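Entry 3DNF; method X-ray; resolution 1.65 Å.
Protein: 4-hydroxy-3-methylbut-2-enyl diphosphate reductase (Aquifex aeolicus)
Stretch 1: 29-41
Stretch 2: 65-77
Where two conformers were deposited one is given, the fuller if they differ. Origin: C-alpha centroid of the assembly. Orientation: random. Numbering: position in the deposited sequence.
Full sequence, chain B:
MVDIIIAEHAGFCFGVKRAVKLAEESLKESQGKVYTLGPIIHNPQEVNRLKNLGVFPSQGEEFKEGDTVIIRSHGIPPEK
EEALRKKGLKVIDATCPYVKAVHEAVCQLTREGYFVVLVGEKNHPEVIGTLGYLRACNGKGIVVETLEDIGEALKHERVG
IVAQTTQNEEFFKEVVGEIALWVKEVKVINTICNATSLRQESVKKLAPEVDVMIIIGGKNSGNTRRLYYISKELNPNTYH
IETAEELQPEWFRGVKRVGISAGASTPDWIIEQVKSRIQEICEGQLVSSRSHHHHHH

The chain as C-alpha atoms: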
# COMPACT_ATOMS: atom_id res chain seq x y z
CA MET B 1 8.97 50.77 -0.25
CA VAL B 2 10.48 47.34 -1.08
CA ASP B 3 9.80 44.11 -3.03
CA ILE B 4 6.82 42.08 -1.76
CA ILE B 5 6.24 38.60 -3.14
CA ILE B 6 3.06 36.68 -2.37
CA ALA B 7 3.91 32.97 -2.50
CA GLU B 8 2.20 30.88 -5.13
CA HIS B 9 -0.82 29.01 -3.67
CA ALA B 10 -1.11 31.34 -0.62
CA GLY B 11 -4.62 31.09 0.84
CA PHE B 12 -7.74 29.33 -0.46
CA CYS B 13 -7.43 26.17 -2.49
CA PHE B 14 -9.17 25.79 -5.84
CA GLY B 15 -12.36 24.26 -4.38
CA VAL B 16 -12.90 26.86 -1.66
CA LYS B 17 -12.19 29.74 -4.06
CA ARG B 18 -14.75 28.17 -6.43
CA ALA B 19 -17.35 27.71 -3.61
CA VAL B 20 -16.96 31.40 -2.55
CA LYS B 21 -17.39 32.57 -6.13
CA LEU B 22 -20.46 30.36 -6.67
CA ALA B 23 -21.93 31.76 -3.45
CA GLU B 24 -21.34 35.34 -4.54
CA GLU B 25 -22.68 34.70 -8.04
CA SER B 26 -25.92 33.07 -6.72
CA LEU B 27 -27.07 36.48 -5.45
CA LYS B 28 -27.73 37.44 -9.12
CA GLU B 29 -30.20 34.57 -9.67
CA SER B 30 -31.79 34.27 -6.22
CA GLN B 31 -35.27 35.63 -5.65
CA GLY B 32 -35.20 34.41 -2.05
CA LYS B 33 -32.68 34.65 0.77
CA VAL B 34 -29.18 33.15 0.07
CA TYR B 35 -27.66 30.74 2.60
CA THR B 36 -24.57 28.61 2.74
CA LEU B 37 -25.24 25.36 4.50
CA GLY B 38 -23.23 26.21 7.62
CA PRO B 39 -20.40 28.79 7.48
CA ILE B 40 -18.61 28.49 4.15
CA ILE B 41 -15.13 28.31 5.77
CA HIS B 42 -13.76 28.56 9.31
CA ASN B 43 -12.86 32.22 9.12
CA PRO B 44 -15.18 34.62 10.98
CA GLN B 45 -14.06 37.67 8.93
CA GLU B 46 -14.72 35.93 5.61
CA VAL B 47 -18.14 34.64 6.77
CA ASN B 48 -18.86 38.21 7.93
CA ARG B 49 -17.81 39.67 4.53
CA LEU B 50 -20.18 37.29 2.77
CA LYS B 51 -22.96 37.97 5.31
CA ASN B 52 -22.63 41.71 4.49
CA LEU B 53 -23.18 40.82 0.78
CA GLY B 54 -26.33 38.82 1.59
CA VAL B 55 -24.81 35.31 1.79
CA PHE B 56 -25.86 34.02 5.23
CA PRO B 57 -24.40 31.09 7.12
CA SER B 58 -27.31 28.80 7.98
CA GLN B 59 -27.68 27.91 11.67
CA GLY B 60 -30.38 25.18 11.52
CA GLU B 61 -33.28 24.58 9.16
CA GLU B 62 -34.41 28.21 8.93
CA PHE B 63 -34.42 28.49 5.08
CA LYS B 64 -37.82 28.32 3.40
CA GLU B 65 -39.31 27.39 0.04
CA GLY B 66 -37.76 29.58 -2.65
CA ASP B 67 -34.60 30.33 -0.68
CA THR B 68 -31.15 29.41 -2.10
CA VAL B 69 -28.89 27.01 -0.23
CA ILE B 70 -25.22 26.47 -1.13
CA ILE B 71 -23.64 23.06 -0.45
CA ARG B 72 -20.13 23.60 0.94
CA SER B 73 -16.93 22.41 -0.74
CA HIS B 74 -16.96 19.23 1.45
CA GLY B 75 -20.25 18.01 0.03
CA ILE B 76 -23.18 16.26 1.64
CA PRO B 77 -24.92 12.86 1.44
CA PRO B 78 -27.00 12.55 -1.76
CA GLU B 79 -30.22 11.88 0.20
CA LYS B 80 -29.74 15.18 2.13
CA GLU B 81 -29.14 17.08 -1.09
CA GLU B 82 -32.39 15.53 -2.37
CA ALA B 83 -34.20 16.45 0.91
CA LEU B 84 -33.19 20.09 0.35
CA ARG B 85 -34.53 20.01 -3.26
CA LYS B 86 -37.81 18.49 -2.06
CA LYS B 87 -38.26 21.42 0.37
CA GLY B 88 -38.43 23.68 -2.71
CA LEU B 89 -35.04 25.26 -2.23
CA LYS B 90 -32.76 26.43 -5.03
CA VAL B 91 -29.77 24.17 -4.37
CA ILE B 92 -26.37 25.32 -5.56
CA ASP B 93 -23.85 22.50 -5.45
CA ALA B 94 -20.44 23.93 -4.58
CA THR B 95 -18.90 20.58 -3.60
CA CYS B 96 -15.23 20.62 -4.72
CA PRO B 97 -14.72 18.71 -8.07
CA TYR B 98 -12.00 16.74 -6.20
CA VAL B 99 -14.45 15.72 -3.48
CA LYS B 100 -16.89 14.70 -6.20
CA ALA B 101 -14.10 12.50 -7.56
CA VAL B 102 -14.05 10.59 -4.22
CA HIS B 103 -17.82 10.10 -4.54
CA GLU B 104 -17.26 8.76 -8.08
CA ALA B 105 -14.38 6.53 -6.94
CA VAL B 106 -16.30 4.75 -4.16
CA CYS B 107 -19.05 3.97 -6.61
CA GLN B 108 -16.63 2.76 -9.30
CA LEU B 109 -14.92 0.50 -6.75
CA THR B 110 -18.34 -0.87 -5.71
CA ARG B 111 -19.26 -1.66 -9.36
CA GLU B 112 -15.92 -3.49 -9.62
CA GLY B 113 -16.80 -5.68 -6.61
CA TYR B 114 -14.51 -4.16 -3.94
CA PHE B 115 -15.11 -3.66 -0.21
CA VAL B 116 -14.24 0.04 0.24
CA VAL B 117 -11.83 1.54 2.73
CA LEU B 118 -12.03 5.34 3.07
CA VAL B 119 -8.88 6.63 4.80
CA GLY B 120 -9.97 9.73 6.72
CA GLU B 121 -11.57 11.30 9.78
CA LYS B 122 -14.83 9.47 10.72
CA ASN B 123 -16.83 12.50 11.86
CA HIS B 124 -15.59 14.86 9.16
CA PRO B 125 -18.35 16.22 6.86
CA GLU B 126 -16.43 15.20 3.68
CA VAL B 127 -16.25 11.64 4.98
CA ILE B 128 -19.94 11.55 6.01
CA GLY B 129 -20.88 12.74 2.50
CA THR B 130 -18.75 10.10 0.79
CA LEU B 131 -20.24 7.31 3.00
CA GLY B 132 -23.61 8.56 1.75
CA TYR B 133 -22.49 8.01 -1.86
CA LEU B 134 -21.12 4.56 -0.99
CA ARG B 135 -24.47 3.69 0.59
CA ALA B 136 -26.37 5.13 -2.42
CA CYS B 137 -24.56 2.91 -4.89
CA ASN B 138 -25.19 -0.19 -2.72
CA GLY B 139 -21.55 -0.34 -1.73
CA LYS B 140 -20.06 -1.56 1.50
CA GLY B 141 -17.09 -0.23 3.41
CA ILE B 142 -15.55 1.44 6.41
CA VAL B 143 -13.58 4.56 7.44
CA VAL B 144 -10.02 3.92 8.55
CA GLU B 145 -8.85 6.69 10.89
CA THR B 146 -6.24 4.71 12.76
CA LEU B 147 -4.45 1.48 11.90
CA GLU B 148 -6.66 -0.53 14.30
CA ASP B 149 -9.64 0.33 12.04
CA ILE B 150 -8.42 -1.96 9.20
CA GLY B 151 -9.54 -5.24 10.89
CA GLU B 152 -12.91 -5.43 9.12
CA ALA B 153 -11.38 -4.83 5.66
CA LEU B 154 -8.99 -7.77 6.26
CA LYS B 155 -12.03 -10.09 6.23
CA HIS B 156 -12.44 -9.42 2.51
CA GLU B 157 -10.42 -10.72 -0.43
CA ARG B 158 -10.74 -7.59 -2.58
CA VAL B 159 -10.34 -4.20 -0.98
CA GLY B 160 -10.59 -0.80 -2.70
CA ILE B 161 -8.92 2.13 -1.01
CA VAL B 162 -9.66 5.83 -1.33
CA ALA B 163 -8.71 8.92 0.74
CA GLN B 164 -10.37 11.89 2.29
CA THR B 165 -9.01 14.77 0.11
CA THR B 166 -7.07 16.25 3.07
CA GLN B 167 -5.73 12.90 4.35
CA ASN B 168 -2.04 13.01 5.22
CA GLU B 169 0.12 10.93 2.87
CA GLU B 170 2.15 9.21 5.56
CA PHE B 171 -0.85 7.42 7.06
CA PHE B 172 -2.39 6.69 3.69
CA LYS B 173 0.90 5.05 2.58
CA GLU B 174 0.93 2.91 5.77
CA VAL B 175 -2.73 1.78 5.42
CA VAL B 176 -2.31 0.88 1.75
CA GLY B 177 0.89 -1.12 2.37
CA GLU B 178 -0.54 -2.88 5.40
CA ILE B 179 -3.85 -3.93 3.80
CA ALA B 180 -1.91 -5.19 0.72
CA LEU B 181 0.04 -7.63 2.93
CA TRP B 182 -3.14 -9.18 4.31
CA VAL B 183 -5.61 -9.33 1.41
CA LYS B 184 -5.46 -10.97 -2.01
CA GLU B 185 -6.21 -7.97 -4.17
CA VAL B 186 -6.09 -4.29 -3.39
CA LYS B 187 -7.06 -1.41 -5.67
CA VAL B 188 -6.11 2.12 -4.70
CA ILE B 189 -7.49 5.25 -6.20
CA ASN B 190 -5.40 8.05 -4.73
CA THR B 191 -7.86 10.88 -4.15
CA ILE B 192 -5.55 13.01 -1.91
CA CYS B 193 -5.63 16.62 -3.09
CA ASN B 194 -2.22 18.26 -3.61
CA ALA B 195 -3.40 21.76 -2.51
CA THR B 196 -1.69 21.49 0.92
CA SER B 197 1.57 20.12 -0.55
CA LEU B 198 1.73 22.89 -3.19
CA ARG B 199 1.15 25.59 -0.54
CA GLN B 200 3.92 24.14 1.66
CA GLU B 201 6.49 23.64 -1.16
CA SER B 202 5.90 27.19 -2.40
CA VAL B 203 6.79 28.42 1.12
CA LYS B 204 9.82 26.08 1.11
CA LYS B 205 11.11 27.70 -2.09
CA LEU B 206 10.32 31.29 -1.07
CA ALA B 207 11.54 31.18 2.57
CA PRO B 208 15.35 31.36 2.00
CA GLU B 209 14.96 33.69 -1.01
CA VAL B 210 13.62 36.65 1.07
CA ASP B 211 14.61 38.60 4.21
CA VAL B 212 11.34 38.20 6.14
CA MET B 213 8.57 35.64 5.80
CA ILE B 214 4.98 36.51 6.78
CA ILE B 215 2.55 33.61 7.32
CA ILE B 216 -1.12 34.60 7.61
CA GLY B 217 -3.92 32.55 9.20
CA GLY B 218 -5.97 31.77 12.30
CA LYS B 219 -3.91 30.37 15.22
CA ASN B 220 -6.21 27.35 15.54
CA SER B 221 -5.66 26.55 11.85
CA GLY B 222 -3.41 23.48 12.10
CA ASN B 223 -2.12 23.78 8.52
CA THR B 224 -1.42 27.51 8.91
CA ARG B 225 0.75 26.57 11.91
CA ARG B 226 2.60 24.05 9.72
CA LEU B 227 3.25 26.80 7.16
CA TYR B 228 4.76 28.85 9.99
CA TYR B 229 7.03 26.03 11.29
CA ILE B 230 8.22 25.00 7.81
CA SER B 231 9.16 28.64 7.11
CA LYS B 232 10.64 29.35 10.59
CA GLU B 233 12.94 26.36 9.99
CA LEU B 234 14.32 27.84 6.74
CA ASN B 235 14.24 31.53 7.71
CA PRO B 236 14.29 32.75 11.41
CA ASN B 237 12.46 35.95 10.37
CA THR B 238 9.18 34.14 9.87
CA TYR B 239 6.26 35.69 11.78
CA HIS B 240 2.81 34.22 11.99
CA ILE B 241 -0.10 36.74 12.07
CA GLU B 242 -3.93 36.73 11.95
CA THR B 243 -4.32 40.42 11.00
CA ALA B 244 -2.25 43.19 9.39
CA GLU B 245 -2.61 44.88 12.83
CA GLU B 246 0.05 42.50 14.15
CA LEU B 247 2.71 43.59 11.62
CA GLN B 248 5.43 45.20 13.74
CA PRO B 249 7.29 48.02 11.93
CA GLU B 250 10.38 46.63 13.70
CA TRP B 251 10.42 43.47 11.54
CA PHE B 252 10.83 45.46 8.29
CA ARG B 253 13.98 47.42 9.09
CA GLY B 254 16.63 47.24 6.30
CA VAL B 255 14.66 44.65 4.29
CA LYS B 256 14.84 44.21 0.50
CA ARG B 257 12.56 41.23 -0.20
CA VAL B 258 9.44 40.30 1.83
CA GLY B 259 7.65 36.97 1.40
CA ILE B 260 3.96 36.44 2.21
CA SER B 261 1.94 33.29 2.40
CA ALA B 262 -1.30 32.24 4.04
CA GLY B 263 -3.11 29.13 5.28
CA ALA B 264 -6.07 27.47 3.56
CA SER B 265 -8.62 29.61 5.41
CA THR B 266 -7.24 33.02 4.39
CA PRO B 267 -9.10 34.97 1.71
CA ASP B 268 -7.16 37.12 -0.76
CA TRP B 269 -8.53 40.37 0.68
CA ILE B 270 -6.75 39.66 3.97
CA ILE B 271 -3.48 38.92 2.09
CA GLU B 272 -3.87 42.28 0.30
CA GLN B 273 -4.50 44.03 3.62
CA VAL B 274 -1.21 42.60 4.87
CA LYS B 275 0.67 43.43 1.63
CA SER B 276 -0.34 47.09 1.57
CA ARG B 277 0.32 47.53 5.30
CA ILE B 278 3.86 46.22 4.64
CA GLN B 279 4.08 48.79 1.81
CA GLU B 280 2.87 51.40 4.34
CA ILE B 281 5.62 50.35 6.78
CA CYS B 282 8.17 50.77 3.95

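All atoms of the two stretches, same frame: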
# COMPACT_ATOMS: atom_id res chain seq x y z
N GLU B 29 -29.14 35.46 -9.14
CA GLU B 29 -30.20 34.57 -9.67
C GLU B 29 -31.19 34.17 -8.57
O GLU B 29 -32.14 33.42 -8.82
CB GLU B 29 -29.58 33.29 -10.29
CG GLU B 29 -28.72 32.49 -9.27
CD GLU B 29 -28.14 31.14 -9.78
OE1 GLU B 29 -28.90 30.33 -10.36
OE2 GLU B 29 -26.92 30.87 -9.51
N SER B 30 -30.97 34.65 -7.35
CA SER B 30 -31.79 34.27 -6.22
C SER B 30 -32.89 35.26 -5.86
O SER B 30 -32.64 36.37 -5.35
CB SER B 30 -30.89 34.03 -5.00
OG SER B 30 -30.06 32.89 -5.25
N GLN B 31 -34.14 34.83 -6.07
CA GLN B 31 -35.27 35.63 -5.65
C GLN B 31 -35.48 35.64 -4.14
O GLN B 31 -36.04 36.58 -3.58
CB GLN B 31 -36.54 35.15 -6.34
CG GLN B 31 -37.69 36.10 -6.18
CD GLN B 31 -38.81 35.83 -7.16
OE1 GLN B 31 -38.94 36.51 -8.18
NE2 GLN B 31 -39.63 34.83 -6.85
N GLY B 32 -35.02 34.57 -3.48
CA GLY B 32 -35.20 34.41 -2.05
C GLY B 32 -33.92 34.71 -1.32
O GLY B 32 -32.96 35.23 -1.93
N LYS B 33 -33.87 34.36 -0.03
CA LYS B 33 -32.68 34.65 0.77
C LYS B 33 -31.59 33.59 0.47
O LYS B 33 -31.91 32.41 0.35
CB LYS B 33 -33.04 34.63 2.24
CG LYS B 33 -31.90 34.91 3.20
CD LYS B 33 -32.44 35.43 4.52
CE LYS B 33 -31.34 35.52 5.57
NZ LYS B 33 -31.78 36.29 6.76
N VAL B 34 -30.34 34.05 0.36
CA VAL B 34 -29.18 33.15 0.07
C VAL B 34 -28.44 32.68 1.33
O VAL B 34 -27.91 33.50 2.12
CB VAL B 34 -28.16 33.81 -0.93
CG1 VAL B 34 -26.98 32.83 -1.19
CG2 VAL B 34 -28.88 34.23 -2.26
N TYR B 35 -28.35 31.35 1.46
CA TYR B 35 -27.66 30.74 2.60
C TYR B 35 -26.59 29.81 2.07
O TYR B 35 -26.75 29.17 1.03
CB TYR B 35 -28.59 29.86 3.40
CG TYR B 35 -29.69 30.57 4.13
CD1 TYR B 35 -29.53 30.95 5.43
CD2 TYR B 35 -30.92 30.81 3.49
CE1 TYR B 35 -30.57 31.58 6.14
CE2 TYR B 35 -31.93 31.43 4.17
CZ TYR B 35 -31.77 31.82 5.48
OH TYR B 35 -32.78 32.42 6.19
N THR B 36 -25.50 29.72 2.85
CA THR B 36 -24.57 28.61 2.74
C THR B 36 -25.04 27.64 3.81
O THR B 36 -25.64 28.03 4.83
CB THR B 36 -23.06 29.05 2.94
OG1 THR B 36 -22.87 29.66 4.23
CG2 THR B 36 -22.59 30.00 1.81
N LEU B 37 -24.85 26.37 3.52
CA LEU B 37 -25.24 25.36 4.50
C LEU B 37 -24.13 25.22 5.54
O LEU B 37 -23.17 24.45 5.35
CB LEU B 37 -25.47 24.03 3.79
CG LEU B 37 -26.74 23.85 2.98
CD1 LEU B 37 -26.68 22.47 2.29
CD2 LEU B 37 -27.95 23.95 3.92
N GLY B 38 -24.27 25.98 6.61
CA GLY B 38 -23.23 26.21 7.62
C GLY B 38 -22.29 27.30 7.09
O GLY B 38 -22.38 27.68 5.92
N PRO B 39 -21.36 27.76 7.93
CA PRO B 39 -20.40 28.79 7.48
C PRO B 39 -19.51 28.24 6.38
O PRO B 39 -19.05 27.09 6.44
CB PRO B 39 -19.59 29.08 8.74
CG PRO B 39 -19.66 27.82 9.51
CD PRO B 39 -21.08 27.35 9.32
N ILE B 40 -19.24 29.04 5.35
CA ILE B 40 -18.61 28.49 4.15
C ILE B 40 -17.17 28.01 4.38
O ILE B 40 -16.69 27.12 3.66
CB ILE B 40 -18.64 29.51 2.99
CG1 ILE B 40 -18.27 28.81 1.68
CG2 ILE B 40 -17.79 30.72 3.32
CD1 ILE B 40 -18.90 29.50 0.44
N ILE B 41 -16.50 28.64 5.34
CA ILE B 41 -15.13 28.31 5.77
C ILE B 41 -14.99 28.70 7.22
O ILE B 41 -15.80 29.51 7.74
CB ILE B 41 -14.02 29.05 4.95
CG1 ILE B 41 -14.21 30.58 4.96
CG2 ILE B 41 -13.94 28.47 3.53
CD1 ILE B 41 -12.90 31.32 4.80
N GLU B 65 -39.09 27.61 1.47
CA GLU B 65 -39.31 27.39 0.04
C GLU B 65 -38.90 28.65 -0.72
O GLU B 65 -39.28 29.78 -0.35
CB GLU B 65 -40.78 27.08 -0.24
CG GLU B 65 -41.08 26.77 -1.69
CD GLU B 65 -42.57 26.61 -1.98
OE1 GLU B 65 -43.40 27.27 -1.32
OE2 GLU B 65 -42.89 25.84 -2.89
N GLY B 66 -38.16 28.45 -1.79
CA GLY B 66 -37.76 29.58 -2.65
C GLY B 66 -36.45 30.20 -2.27
O GLY B 66 -35.89 30.98 -3.07
N ASP B 67 -35.95 29.89 -1.07
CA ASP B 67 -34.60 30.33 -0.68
C ASP B 67 -33.49 29.54 -1.41
O ASP B 67 -33.73 28.47 -1.95
CB ASP B 67 -34.35 30.28 0.85
CG ASP B 67 -35.15 31.34 1.63
OD1 ASP B 67 -35.67 32.34 1.02
OD2 ASP B 67 -35.25 31.18 2.86
N THR B 68 -32.28 30.09 -1.43
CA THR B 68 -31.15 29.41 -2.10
C THR B 68 -30.28 28.82 -0.99
O THR B 68 -30.05 29.47 0.03
CB THR B 68 -30.31 30.41 -2.92
OG1 THR B 68 -31.07 30.85 -4.04
CG2 THR B 68 -28.99 29.73 -3.45
N VAL B 69 -29.89 27.56 -1.15
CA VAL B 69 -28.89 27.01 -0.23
C VAL B 69 -27.69 26.50 -1.02
O VAL B 69 -27.82 25.89 -2.08
CB VAL B 69 -29.44 25.88 0.70
CG1 VAL B 69 -30.43 26.45 1.74
CG2 VAL B 69 -30.06 24.83 -0.16
N ILE B 70 -26.50 26.84 -0.50
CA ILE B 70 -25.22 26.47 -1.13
C ILE B 70 -24.52 25.35 -0.36
O ILE B 70 -24.16 25.48 0.84
CB ILE B 70 -24.29 27.70 -1.30
CG1 ILE B 70 -25.03 28.79 -2.14
CG2 ILE B 70 -22.95 27.30 -1.97
CD1 ILE B 70 -24.65 30.19 -1.74
N ILE B 71 -24.35 24.23 -1.05
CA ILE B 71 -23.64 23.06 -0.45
C ILE B 71 -22.15 23.42 -0.37
O ILE B 71 -21.60 23.87 -1.37
CB ILE B 71 -23.84 21.80 -1.29
CG1 ILE B 71 -25.35 21.45 -1.36
CG2 ILE B 71 -22.94 20.60 -0.75
CD1 ILE B 71 -25.68 20.22 -2.20
N ARG B 72 -21.51 23.20 0.79
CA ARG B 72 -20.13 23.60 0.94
C ARG B 72 -19.19 22.66 0.17
O ARG B 72 -19.61 21.59 -0.30
CB ARG B 72 -19.73 23.66 2.42
CG ARG B 72 -20.58 24.66 3.26
CD ARG B 72 -20.00 24.83 4.63
NE ARG B 72 -20.03 23.60 5.43
CZ ARG B 72 -19.95 23.58 6.76
NH1 ARG B 72 -19.89 24.70 7.45
NH2 ARG B 72 -19.97 22.41 7.41
N SER B 73 -17.94 23.10 0.05
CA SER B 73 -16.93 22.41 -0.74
C SER B 73 -16.74 20.94 -0.32
O SER B 73 -16.29 20.14 -1.14
CB SER B 73 -15.60 23.15 -0.70
OG SER B 73 -15.10 23.12 0.64
N HIS B 74 -17.07 20.62 0.92
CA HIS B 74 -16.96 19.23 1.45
C HIS B 74 -18.10 18.31 1.03
O HIS B 74 -18.01 17.09 1.17
CB HIS B 74 -16.66 19.19 2.98
CG HIS B 74 -17.73 19.77 3.86
ND1 HIS B 74 -19.07 19.44 3.74
CD2 HIS B 74 -17.65 20.62 4.91
CE1 HIS B 74 -19.77 20.09 4.66
NE2 HIS B 74 -18.93 20.80 5.39
N GLY B 75 -19.17 18.88 0.48
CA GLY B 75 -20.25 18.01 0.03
C GLY B 75 -21.16 17.51 1.15
O GLY B 75 -20.93 17.74 2.37
N ILE B 76 -22.20 16.80 0.73
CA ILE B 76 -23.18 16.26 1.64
C ILE B 76 -23.70 14.93 1.10
O ILE B 76 -23.59 14.66 -0.11
CB ILE B 76 -24.37 17.25 1.96
CG1 ILE B 76 -25.11 17.63 0.68
CG2 ILE B 76 -23.90 18.45 2.85
CD1 ILE B 76 -26.37 18.46 0.98
N PRO B 77 -24.29 14.10 1.97
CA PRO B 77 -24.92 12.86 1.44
C PRO B 77 -25.97 13.15 0.35
O PRO B 77 -26.68 14.17 0.47
CB PRO B 77 -25.53 12.21 2.68
CG PRO B 77 -24.63 12.72 3.82
CD PRO B 77 -24.34 14.17 3.45
O HOH W 1 -33.63 32.02 -4.04
O HOH W 2 -35.28 32.62 4.95
O HOH W 3 -22.66 22.03 3.21
O HOH W 4 -16.91 25.58 1.20

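Residues 34-36 and 68-71 run side by side as parallel strands, their N-to-C directions 23° apart, and contact between the two stretches buries 797 Å² in total. Parallel pairing is evident from the alternating ladder. Thr68 N donates to Lys33 O (2.9 Å, N-H...O angle 164°), and Tyr35 N donates to Thr68 O (2.9 Å, 156°). The pattern then repeats two residues on: Ile70 N donates to Tyr35 O (2.8 Å, 142°) and Leu37 N to Ile70 O (2.9 Å, 165°). Thr68 and Ile70 thus use both N and O, while Tyr35 does the same from the other strand. Tyr35 O also receives a CA-H...O contact from Val69 CA at 3.3 Å.

Before the ladder, a side chain takes over as acceptor: Lys33 N donates to Asp67 OD1 (2.9 Å, 154°). The other carboxylate oxygen, Asp67 OD2, accepts from water 2 at 2.5 Å, and this water also bonds Tyr35 OH at 2.8 Å, so an aspartate here serves both a backbone amide and a water-linked phenol. Gly32 leaves room for this arrangement; an ideal CB would lie 2.4 Å from Gly66 O and 2.8 Å from Asp67 OD1. Instead, water 1 accepts from Gly32 N (3.0 Å), donates to Gly66 O (2.7 Å) and bonds Thr68 OG1 (2.8 Å). Thr68 OG1 also lies 2.6 Å from Ser30 OG in a hydroxyl hydrogen bond.

Side chains alternate between the sheet's faces. Val34, Thr36, Thr68 and Ile70 share one, where Val34 CG1 packs against Ile70 CD1 at 3.6 Å. On the face of Tyr35 and Val69, Tyr35 CB lies 4.2 Å from Val69 CG1. Leu37 extends the apolar contact: its CD2 is 4.0 Å from Val69 CB, and its CD1 is 4.0 Å from Ile71 CG1 and 4.2 Å from Ile76 CD1. Of all residues here, Leu37 has the largest area covered by the opposite stretch.

Past the strands, Arg72 reaches across with its long side chain. Its NH1 donates to Pro39 O (2.7 Å, 149°), which lies near the guanidinium plane, whereas Leu37 O sits over one face, 3.3 Å from Arg72 NE at an angle too poor for a hydrogen bond. Within its own stretch, Arg72 NH2 donates to His74 NE2 at 2.8 Å. Gly38 suits its positive phi of 82°, and an ideal CB would fall 2.6 Å from Arg72 NH1. Water completes this end: water 3 accepts from Arg72 N (2.9 Å) and donates to Leu37 O (3.3 Å), and water 4 accepts from Ser73 N and donates to Ile40 O, both at 2.9 Å.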